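Local atomic coordinates of gamma-glutamyltranspeptidase (Streptomyces lincolnensis, PDB entry 6J3A), a protein that probably acts on gamma-glutamyl or related amide bonds as gamma-glutamyltranspeptidases do, as an LmbA-like homologue in the N-terminal nucleophile hydrolase superfamily. Residues Thr3-Leu8 with Ala603-Arg608; Thr18-Ser23 with Gly609-Ala614; Gly34-Ala39 with Val426-Gly431; Ala58-Ile63 with Thr481-Ser486. One frame throughout, in Å; residues are numbered along the deposited sequence.

Interaction 1: Thr3-Leu8 with Ala603-Arg608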
# COMPACT_ATOMS: atom_id res chain seq x y z
N THR A 3 -5.45 7.65 8.62
CA THR A 3 -4.49 7.87 7.55
C THR A 3 -4.84 6.97 6.38
O THR A 3 -5.33 5.84 6.56
CB THR A 3 -3.04 7.59 7.98
OG1 THR A 3 -2.94 6.26 8.48
CG2 THR A 3 -2.60 8.57 9.05
N THR A 4 -4.53 7.46 5.19
CA THR A 4 -4.92 6.83 3.93
C THR A 4 -4.25 5.46 3.73
O THR A 4 -4.75 4.62 2.99
CB THR A 4 -4.56 7.73 2.74
OG1 THR A 4 -3.14 7.95 2.71
CG2 THR A 4 -5.30 9.07 2.83
N ARG A 5 -3.11 5.28 4.39
CA ARG A 5 -2.41 4.00 4.48
C ARG A 5 -1.89 3.87 5.89
O ARG A 5 -1.97 4.81 6.69
CB ARG A 5 -1.24 3.93 3.51
CG ARG A 5 -1.64 3.90 2.05
CD ARG A 5 -1.04 5.09 1.35
NE ARG A 5 -1.67 5.38 0.08
CZ ARG A 5 -1.06 5.42 -1.10
NH1 ARG A 5 -1.76 5.71 -2.18
NH2 ARG A 5 0.24 5.17 -1.23
N PRO A 6 -1.40 2.68 6.24
CA PRO A 6 -0.71 2.66 7.52
C PRO A 6 0.71 3.15 7.32
O PRO A 6 1.21 3.14 6.19
CB PRO A 6 -0.72 1.18 7.91
CG PRO A 6 -1.01 0.42 6.66
CD PRO A 6 -1.61 1.35 5.66
N THR A 7 1.32 3.62 8.39
CA THR A 7 2.77 3.69 8.42
C THR A 7 3.19 2.25 8.65
O THR A 7 3.09 1.74 9.76
CB THR A 7 3.30 4.61 9.53
OG1 THR A 7 2.73 5.91 9.39
CG2 THR A 7 4.80 4.72 9.43
N LEU A 8 3.60 1.57 7.58
CA LEU A 8 4.00 0.16 7.67
C LEU A 8 5.12 -0.01 8.68
O LEU A 8 5.96 0.86 8.81
CB LEU A 8 4.47 -0.38 6.31
CG LEU A 8 3.59 -0.22 5.07
CD1 LEU A 8 4.20 -1.00 3.92
CD2 LEU A 8 2.16 -0.65 5.32
N ALA A 603 7.67 2.60 6.97
CA ALA A 603 7.52 3.23 5.66
C ALA A 603 6.16 3.84 5.50
O ALA A 603 5.17 3.33 6.02
CB ALA A 603 7.74 2.22 4.55
N ALA A 604 6.12 4.94 4.76
CA ALA A 604 4.89 5.59 4.37
C ALA A 604 5.03 6.08 2.92
O ALA A 604 6.13 6.05 2.36
CB ALA A 604 4.55 6.74 5.30
N ALA A 605 3.92 6.48 2.33
CA ALA A 605 3.92 7.00 0.97
C ALA A 605 2.70 7.86 0.67
O ALA A 605 1.63 7.66 1.23
CB ALA A 605 4.03 5.87 -0.05
N ASN A 606 2.91 8.80 -0.24
CA ASN A 606 1.89 9.76 -0.66
C ASN A 606 0.72 9.10 -1.39
O ASN A 606 0.95 8.30 -2.30
CB ASN A 606 2.53 10.81 -1.56
CG ASN A 606 1.51 11.62 -2.32
OD1 ASN A 606 0.76 12.41 -1.73
ND2 ASN A 606 1.46 11.41 -3.63
N PRO A 607 -0.53 9.46 -1.02
CA PRO A 607 -1.69 8.93 -1.70
C PRO A 607 -2.18 9.75 -2.91
O PRO A 607 -2.99 9.26 -3.69
CB PRO A 607 -2.75 8.94 -0.60
CG PRO A 607 -2.42 10.18 0.16
CD PRO A 607 -0.93 10.34 0.10
N ARG A 608 -1.68 10.97 -3.05
CA ARG A 608 -2.15 11.90 -4.06
C ARG A 608 -1.70 11.42 -5.43
O ARG A 608 -0.52 11.15 -5.63
CB ARG A 608 -1.62 13.31 -3.81
CG ARG A 608 -1.92 13.90 -2.44
CD ARG A 608 -1.08 15.13 -2.19
NE ARG A 608 -1.30 15.71 -0.87
CZ ARG A 608 -0.79 15.25 0.27
NH1 ARG A 608 0.00 14.17 0.29
NH2 ARG A 608 -1.06 15.88 1.41
O HOH W 1 -3.96 6.78 -3.32
O HOH W 2 1.94 4.03 3.39
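Leu8 and Ala603 form an antiparallel hydrogen-bonded pair with CA atoms 5.1 Å apart, and the two segments, running 164° apart in direction, stay close through Thr7 and Ala604 but are wider at Thr4 and Pro607, whose CA atoms are 6.8 Å from each other. Ala603 N donates to Leu8 O over 3.1 Å. The return bond, Leu8 N to Ala603 O, is shorter at 2.8 Å but bent to 126° at the hydrogen, and therefore weak. Ala603 O also receives a CA-H contact from Thr7, whose CG2 lies close by. Farther along, a water donates to Pro6 O and accepts weakly from Ala605 N. The pairing belongs to the beta core of the Ntn-hydrolase fold: strand 8-10 borders strand 601-605 and is an outermost strand within this chain. The Arg5 side chain runs alongside Ala605-Pro607. Its chain bends at chi2, and the guanidinium turns one face to Pro607 CA, which stands 3.2 Å above its plane toward the rim, beside Asn606 C. Arg5 NH1 holds a water in that plane at 2.7 Å, and this water in turn donates to Pro607 O. NH2 bonds to Gly612 O of the same chain, and NE to Thr4 O of the second subunit. Thr4 crosses the proline at about a right angle, with OG1 3.5 Å from Pro607 CB and equally close to CG. Just ahead, Asn606 OD1 closes an Asx turn by accepting from Arg608 N above its carbonyl plane, while Arg608 NH1 reaches it within the plane over 2.8 Å.

Interaction 2: Thr18-Ser23 with Gly609-Ala614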
# COMPACT_ATOMS: atom_id res chain seq x y z
N THR A 18 7.48 6.66 -5.75
CA THR A 18 6.41 7.38 -6.43
C THR A 18 5.63 6.48 -7.40
O THR A 18 4.77 7.00 -8.12
CB THR A 18 6.97 8.60 -7.22
OG1 THR A 18 8.06 8.19 -8.06
CG2 THR A 18 7.44 9.68 -6.27
N HIS A 19 5.91 5.17 -7.41
CA HIS A 19 5.21 4.18 -8.24
C HIS A 19 5.31 2.76 -7.68
O HIS A 19 6.41 2.24 -7.45
CB HIS A 19 5.75 4.18 -9.65
CG HIS A 19 4.77 3.72 -10.68
ND1 HIS A 19 4.31 2.42 -10.74
CD2 HIS A 19 4.18 4.37 -11.70
CE1 HIS A 19 3.47 2.30 -11.75
NE2 HIS A 19 3.37 3.47 -12.35
N TRP A 20 4.15 2.13 -7.51
CA TRP A 20 4.03 0.83 -6.83
C TRP A 20 4.86 -0.29 -7.48
O TRP A 20 5.42 -1.14 -6.79
CB TRP A 20 2.54 0.40 -6.71
CG TRP A 20 1.91 0.03 -8.01
CD1 TRP A 20 1.93 -1.19 -8.62
CD2 TRP A 20 1.17 0.90 -8.88
NE1 TRP A 20 1.26 -1.14 -9.82
CE2 TRP A 20 0.79 0.13 -10.01
CE3 TRP A 20 0.81 2.25 -8.84
CZ2 TRP A 20 0.05 0.67 -11.07
CZ3 TRP A 20 0.08 2.79 -9.89
CH2 TRP A 20 -0.30 2.00 -10.99
N LEU A 21 4.91 -0.27 -8.81
CA LEU A 21 5.67 -1.24 -9.59
C LEU A 21 7.16 -1.18 -9.23
O LEU A 21 7.82 -2.22 -9.11
CB LEU A 21 5.49 -1.00 -11.09
CG LEU A 21 4.11 -1.26 -11.73
CD1 LEU A 21 4.12 -0.81 -13.18
CD2 LEU A 21 3.69 -2.72 -11.67
N ALA A 22 7.66 0.04 -9.04
CA ALA A 22 9.06 0.23 -8.67
C ALA A 22 9.31 -0.16 -7.22
O ALA A 22 10.35 -0.72 -6.89
CB ALA A 22 9.46 1.67 -8.92
N SER A 23 8.35 0.15 -6.34
CA SER A 23 8.45 -0.23 -4.94
C SER A 23 8.59 -1.73 -4.79
O SER A 23 9.53 -2.21 -4.16
CB SER A 23 7.23 0.21 -4.17
OG SER A 23 7.22 1.61 -4.00
N GLY A 609 -2.65 11.29 -6.36
CA GLY A 609 -2.40 10.78 -7.71
C GLY A 609 -2.44 9.26 -7.81
O GLY A 609 -2.11 8.71 -8.85
N MET A 610 -2.89 8.60 -6.75
CA MET A 610 -2.95 7.12 -6.63
C MET A 610 -1.85 6.39 -7.39
O MET A 610 -2.10 5.64 -8.33
CB MET A 610 -4.33 6.56 -6.99
CG MET A 610 -5.39 7.56 -7.35
SD MET A 610 -5.86 8.74 -6.08
CE MET A 610 -6.47 9.99 -7.22
N GLN A 611 -0.62 6.60 -6.94
CA GLN A 611 0.55 6.09 -7.65
C GLN A 611 1.69 5.76 -6.70
O GLN A 611 2.24 4.65 -6.74
CB GLN A 611 0.99 7.12 -8.69
CG GLN A 611 1.98 6.63 -9.72
CD GLN A 611 2.48 7.75 -10.61
OE1 GLN A 611 3.67 7.86 -10.87
NE2 GLN A 611 1.56 8.61 -11.06
N GLY A 612 2.06 6.73 -5.87
CA GLY A 612 3.05 6.54 -4.81
C GLY A 612 2.61 5.42 -3.88
O GLY A 612 1.41 5.26 -3.59
N TYR A 613 3.57 4.63 -3.42
CA TYR A 613 3.24 3.44 -2.64
C TYR A 613 4.44 2.93 -1.86
O TYR A 613 5.56 2.89 -2.40
CB TYR A 613 2.67 2.33 -3.56
CG TYR A 613 1.62 1.45 -2.89
CD1 TYR A 613 0.40 1.99 -2.43
CD2 TYR A 613 1.83 0.08 -2.74
CE1 TYR A 613 -0.57 1.18 -1.83
CE2 TYR A 613 0.87 -0.74 -2.15
CZ TYR A 613 -0.33 -0.20 -1.69
OH TYR A 613 -1.26 -1.03 -1.09
N ALA A 614 4.19 2.56 -0.60
CA ALA A 614 5.17 1.90 0.25
C ALA A 614 4.91 0.40 0.35
O ALA A 614 3.75 -0.04 0.33
CB ALA A 614 5.17 2.53 1.64
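Trp20 meets Tyr613 first through its CB, which lies 3.7 Å from Tyr613 CB. Farther out, CE3 comes within 3.5 Å of Gln611 O, an oxygen lying at the ring edge and near its plane. CZ3 follows, 3.9 Å from Met610 O, which approaches obliquely. Across one face of the indole stands His19 CE1, offset toward the rim, and on the pyrrole side NE1 donates to Gln9 O of the second subunit. The backbone of the same residue adds a weak bond, Trp20 N to Gln611 O, at 3.3 Å and 122°. His19 CA gives Gln611 O a CA-H contact as well. The contact thus sets the start of helix 20-31 against the residues entering strand 613-616. His19 itself is the N-cap, its ND1 accepting weakly from Leu21 N. In the first turn, Ser23 OG donates to Tyr613 O over 2.6 Å, tilted 32° from the carbonyl plane. Gln611 O, lying near the helix N-terminus, may gain a little from the helix dipole; of the two hydrogen bonds across the contact, that from Ser23 OG is the short one, a side-chain hydroxyl held to a strand carbonyl.

Interaction 3: Gly34-Ala39 with Val426-Gly431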
# COMPACT_ATOMS: atom_id res chain seq x y z
N GLY A 34 19.15 -9.38 -1.59
CA GLY A 34 19.91 -8.18 -1.92
C GLY A 34 19.79 -7.15 -0.82
O GLY A 34 19.03 -7.35 0.13
N ASN A 35 20.53 -6.06 -0.96
CA ASN A 35 20.56 -4.99 0.05
C ASN A 35 19.82 -3.76 -0.47
O ASN A 35 19.29 -3.79 -1.57
CB ASN A 35 22.00 -4.69 0.51
CG ASN A 35 22.88 -4.09 -0.58
OD1 ASN A 35 22.42 -3.35 -1.44
ND2 ASN A 35 24.17 -4.38 -0.51
N ALA A 36 19.79 -2.69 0.33
CA ALA A 36 19.04 -1.47 -0.03
C ALA A 36 19.51 -0.84 -1.33
O ALA A 36 18.74 -0.20 -2.04
CB ALA A 36 19.12 -0.45 1.10
N TYR A 37 20.79 -1.03 -1.63
CA TYR A 37 21.42 -0.44 -2.81
C TYR A 37 21.08 -1.25 -4.05
O TYR A 37 20.63 -0.67 -5.04
CB TYR A 37 22.93 -0.25 -2.56
CG TYR A 37 23.14 0.46 -1.23
CD1 TYR A 37 22.59 1.72 -1.00
CD2 TYR A 37 23.77 -0.18 -0.17
CE1 TYR A 37 22.72 2.34 0.23
CE2 TYR A 37 23.91 0.44 1.06
CZ TYR A 37 23.38 1.70 1.26
OH TYR A 37 23.51 2.32 2.48
N ASP A 38 21.26 -2.58 -3.99
CA ASP A 38 20.74 -3.47 -5.03
C ASP A 38 19.29 -3.10 -5.35
O ASP A 38 18.90 -2.96 -6.52
CB ASP A 38 20.74 -4.91 -4.57
CG ASP A 38 22.12 -5.45 -4.33
OD1 ASP A 38 22.96 -5.37 -5.23
OD2 ASP A 38 22.36 -6.00 -3.23
N ALA A 39 18.50 -2.96 -4.29
CA ALA A 39 17.08 -2.70 -4.42
C ALA A 39 16.81 -1.41 -5.16
O ALA A 39 16.02 -1.38 -6.10
CB ALA A 39 16.43 -2.65 -3.05
N VAL A 426 14.91 3.27 0.37
CA VAL A 426 14.98 1.88 0.84
C VAL A 426 15.69 1.81 2.18
O VAL A 426 16.64 2.54 2.42
CB VAL A 426 15.70 0.94 -0.15
CG1 VAL A 426 15.57 -0.52 0.29
CG2 VAL A 426 15.15 1.10 -1.56
N VAL A 427 15.20 0.94 3.06
CA VAL A 427 15.93 0.52 4.24
C VAL A 427 15.88 -1.00 4.30
O VAL A 427 14.82 -1.60 4.11
CB VAL A 427 15.38 1.17 5.52
CG1 VAL A 427 13.90 0.88 5.71
CG2 VAL A 427 16.19 0.74 6.74
N ASP A 428 17.02 -1.63 4.55
CA ASP A 428 17.10 -3.10 4.55
C ASP A 428 17.26 -3.69 5.97
O ASP A 428 17.34 -2.94 6.95
CB ASP A 428 18.19 -3.59 3.57
CG ASP A 428 19.59 -3.16 3.97
OD1 ASP A 428 19.83 -2.79 5.14
OD2 ASP A 428 20.48 -3.20 3.10
N ARG A 429 17.32 -5.02 6.05
CA ARG A 429 17.39 -5.76 7.32
C ARG A 429 18.66 -5.48 8.13
O ARG A 429 18.67 -5.62 9.35
CB ARG A 429 17.23 -7.27 7.07
CG ARG A 429 18.45 -7.94 6.45
CD ARG A 429 18.17 -9.37 5.99
NE ARG A 429 17.77 -10.25 7.09
CZ ARG A 429 17.63 -11.57 6.99
NH1 ARG A 429 17.24 -12.27 8.06
NH2 ARG A 429 17.85 -12.20 5.84
N TRP A 430 19.72 -5.08 7.43
CA TRP A 430 20.97 -4.67 8.07
C TRP A 430 20.95 -3.20 8.51
O TRP A 430 21.87 -2.77 9.19
CB TRP A 430 22.15 -4.93 7.15
CG TRP A 430 22.25 -6.34 6.73
CD1 TRP A 430 22.84 -7.36 7.42
CD2 TRP A 430 21.73 -6.91 5.53
NE1 TRP A 430 22.72 -8.53 6.72
CE2 TRP A 430 22.04 -8.29 5.55
CE3 TRP A 430 21.03 -6.39 4.43
CZ2 TRP A 430 21.69 -9.16 4.51
CZ3 TRP A 430 20.66 -7.26 3.40
CH2 TRP A 430 21.00 -8.63 3.45
N GLY A 431 19.93 -2.45 8.14
CA GLY A 431 19.82 -1.05 8.52
C GLY A 431 20.41 -0.04 7.54
O GLY A 431 20.39 1.16 7.81
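A capping box begins helix 36-50, and the contact adds the carboxylate of Asp428 to it: Ala36, the first helical residue, donates its N-H to Asp428 OD2. Within the box, Asn35 OD1 accepts from Asp38 N at 2.9 Å and from Tyr37 N at 2.8 Å, the two donors reaching it from opposite faces of its plane. Asn35 N answers by donating to Asp38 OD2, on the anti lone pair, in a nearly straight bond of 171°. The bond from Ala36 N to Asp428 OD2 measures 2.9 Å, and the nitrogen meets the oxygen on the anti side, 27° out of the carboxylate plane. With chi1 at 64°, Asp428 CG lies between its backbone N and carbonyl carbon, which brings it to 3.7 Å from Ala36 N; OD1 accepts from Asn432 N. A carboxylate at a helix N-terminus would probably be stabilised as the anion. Beside the polar group, Val426 CG1 packs 3.6 Å from Ala36 CB and 4.1 Å from Ala39 CB, so small residues on one side of the helix receive the valine branch. In the type I turn from Asp428 to Gly431, Trp430 CZ3 points its edge at Gly34 O, 3.7 Å away, while Arg429 CG covers the ring centre. Around this, Leu30 of helix 20-31 touches Ala39, Val426 and Asp428, Val434 of strand 433-436 flanks Val426 and Tyr37, and Leu118 and Leu119 of helix 111-122 meet Tyr37 and Asp38.

Interaction 4: Ala58-Ile63 with Thr481-Ser486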
# COMPACT_ATOMS: atom_id res chain seq x y z
N ALA A 58 18.83 8.62 -19.45
CA ALA A 58 19.79 9.70 -19.76
C ALA A 58 19.55 10.98 -18.95
O ALA A 58 20.07 12.04 -19.28
CB ALA A 58 19.76 10.00 -21.24
N GLY A 59 18.77 10.86 -17.87
CA GLY A 59 18.57 11.95 -16.92
C GLY A 59 19.63 11.95 -15.82
O GLY A 59 20.80 11.63 -16.07
N GLU A 60 19.20 12.28 -14.61
CA GLU A 60 20.08 12.56 -13.47
C GLU A 60 19.56 11.95 -12.21
O GLU A 60 18.39 11.59 -12.14
CB GLU A 60 20.15 14.06 -13.20
CG GLU A 60 20.59 14.87 -14.39
CD GLU A 60 19.49 15.54 -15.18
OE1 GLU A 60 19.87 16.06 -16.23
OE2 GLU A 60 18.31 15.56 -14.78
N VAL A 61 20.42 11.88 -11.20
CA VAL A 61 20.01 11.49 -9.85
C VAL A 61 21.07 11.89 -8.81
O VAL A 61 22.24 11.57 -8.98
CB VAL A 61 19.70 9.97 -9.76
CG1 VAL A 61 20.92 9.11 -10.04
CG2 VAL A 61 19.11 9.63 -8.40
N PRO A 62 20.66 12.62 -7.76
CA PRO A 62 21.43 12.63 -6.50
C PRO A 62 21.04 11.45 -5.62
O PRO A 62 19.85 11.21 -5.43
CB PRO A 62 21.01 13.94 -5.81
CG PRO A 62 20.08 14.64 -6.74
CD PRO A 62 19.61 13.65 -7.77
N ILE A 63 22.02 10.74 -5.08
CA ILE A 63 21.74 9.63 -4.16
C ILE A 63 22.37 9.93 -2.80
O ILE A 63 23.56 10.22 -2.72
CB ILE A 63 22.28 8.29 -4.70
CG1 ILE A 63 21.82 8.06 -6.14
CG2 ILE A 63 21.82 7.14 -3.80
CD1 ILE A 63 22.57 6.95 -6.85
N THR A 481 20.58 22.18 -9.70
CA THR A 481 19.54 21.15 -9.92
C THR A 481 18.50 21.13 -8.79
O THR A 481 18.85 21.32 -7.62
CB THR A 481 20.19 19.76 -10.15
OG1 THR A 481 19.21 18.83 -10.62
CG2 THR A 481 20.86 19.20 -8.90
N THR A 482 17.23 20.92 -9.16
CA THR A 482 16.13 20.87 -8.17
C THR A 482 16.08 19.57 -7.35
O THR A 482 15.44 19.51 -6.30
CB THR A 482 14.75 21.09 -8.81
OG1 THR A 482 14.63 20.29 -9.99
CG2 THR A 482 14.57 22.56 -9.16
N LEU A 483 16.78 18.54 -7.84
CA LEU A 483 16.75 17.20 -7.27
C LEU A 483 17.44 17.18 -5.92
O LEU A 483 18.62 17.50 -5.82
CB LEU A 483 17.44 16.22 -8.22
CG LEU A 483 17.03 16.33 -9.71
CD1 LEU A 483 17.64 15.18 -10.49
CD2 LEU A 483 15.52 16.43 -9.90
N THR A 484 16.70 16.76 -4.89
CA THR A 484 17.14 16.95 -3.53
C THR A 484 16.56 15.93 -2.55
O THR A 484 15.60 16.21 -1.82
CB THR A 484 16.86 18.40 -3.06
OG1 THR A 484 17.23 18.52 -1.69
CG2 THR A 484 15.39 18.81 -3.26
N PRO A 485 17.18 14.73 -2.50
CA PRO A 485 16.78 13.76 -1.48
C PRO A 485 17.25 14.16 -0.08
O PRO A 485 18.08 15.07 0.06
CB PRO A 485 17.45 12.46 -1.94
CG PRO A 485 18.61 12.89 -2.77
CD PRO A 485 18.32 14.26 -3.31
N SER A 486 16.75 13.46 0.93
CA SER A 486 17.07 13.75 2.33
C SER A 486 17.36 12.48 3.10
O SER A 486 16.80 11.41 2.81
CB SER A 486 15.91 14.45 3.03
OG SER A 486 15.45 15.57 2.28
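Leu483 reaches Glu60 and Pro62 because its CG stands anti to its own carbonyl carbon (chi1 -47°) and CD1 then extends anti to CA (chi2 -172°). That methyl group arrives 3.9 Å from Glu60 CB and 3.7 Å from Pro62 CD. The Glu60 carboxylate is engaged outside the contact, where OE2 forms a salt bridge with Arg459. Pro62 is covered more than any other residue of the contact. Its ring crosses the Leu483 side chain at about a right angle, with CD 3.4 Å from Leu483 CB, and Pro62 CG lies 3.3 Å from Leu483 O. Next along the loop, Pro485 takes the other end of the proline: its CD packs 3.7 Å from Pro62 CB, and its CG reaches Pro62 O at 3.4 Å. As neither proline has a backbone N-H to give, ring carbons rather than amide hydrogens face the carbonyls of Leu483 and Pro62. In fold terms the contact sets residues 60-62, at the approach to strand 61-66, against the loop leading into strand 486-490, in the interior of the Ntn-hydrolase core, about 4 Å between the contact centre and the centre of the chain. The two segments share no beta bridge and meet by side-chain packing. The side chain of Thr484 leaves its backbone directed away from residues 58-63, and its OG1 bonds to Lys272 and Asp507. Pro485 also touches Ala435 of strand 433-436, and Leu483 touches Gln506 at the start of helix 506-519.

Overall arrangement
Interactions 1 and 2 adjoin, with centres about 11 Å apart, and strands 601-605 and 613-616 follow each other in the chain; their segments alternate in sequence, and Ala605 packs on Ala614 between them. Both touch the second subunit, so the chain's two ends meet beside the dimer interface. Interactions 3 and 4 also alternate, linking helix 36-50 and strand 61-66, early in the chain, to residues 426-431 and 481-486; their sequence span falls between the segments of interactions 1 and 2. Interaction 4 lies nearest the centre of the chain, about 4 Å from contact centre to chain centre. Together the contacts join early parts of the chain to parts several hundred residues later within the Ntn-type beta core.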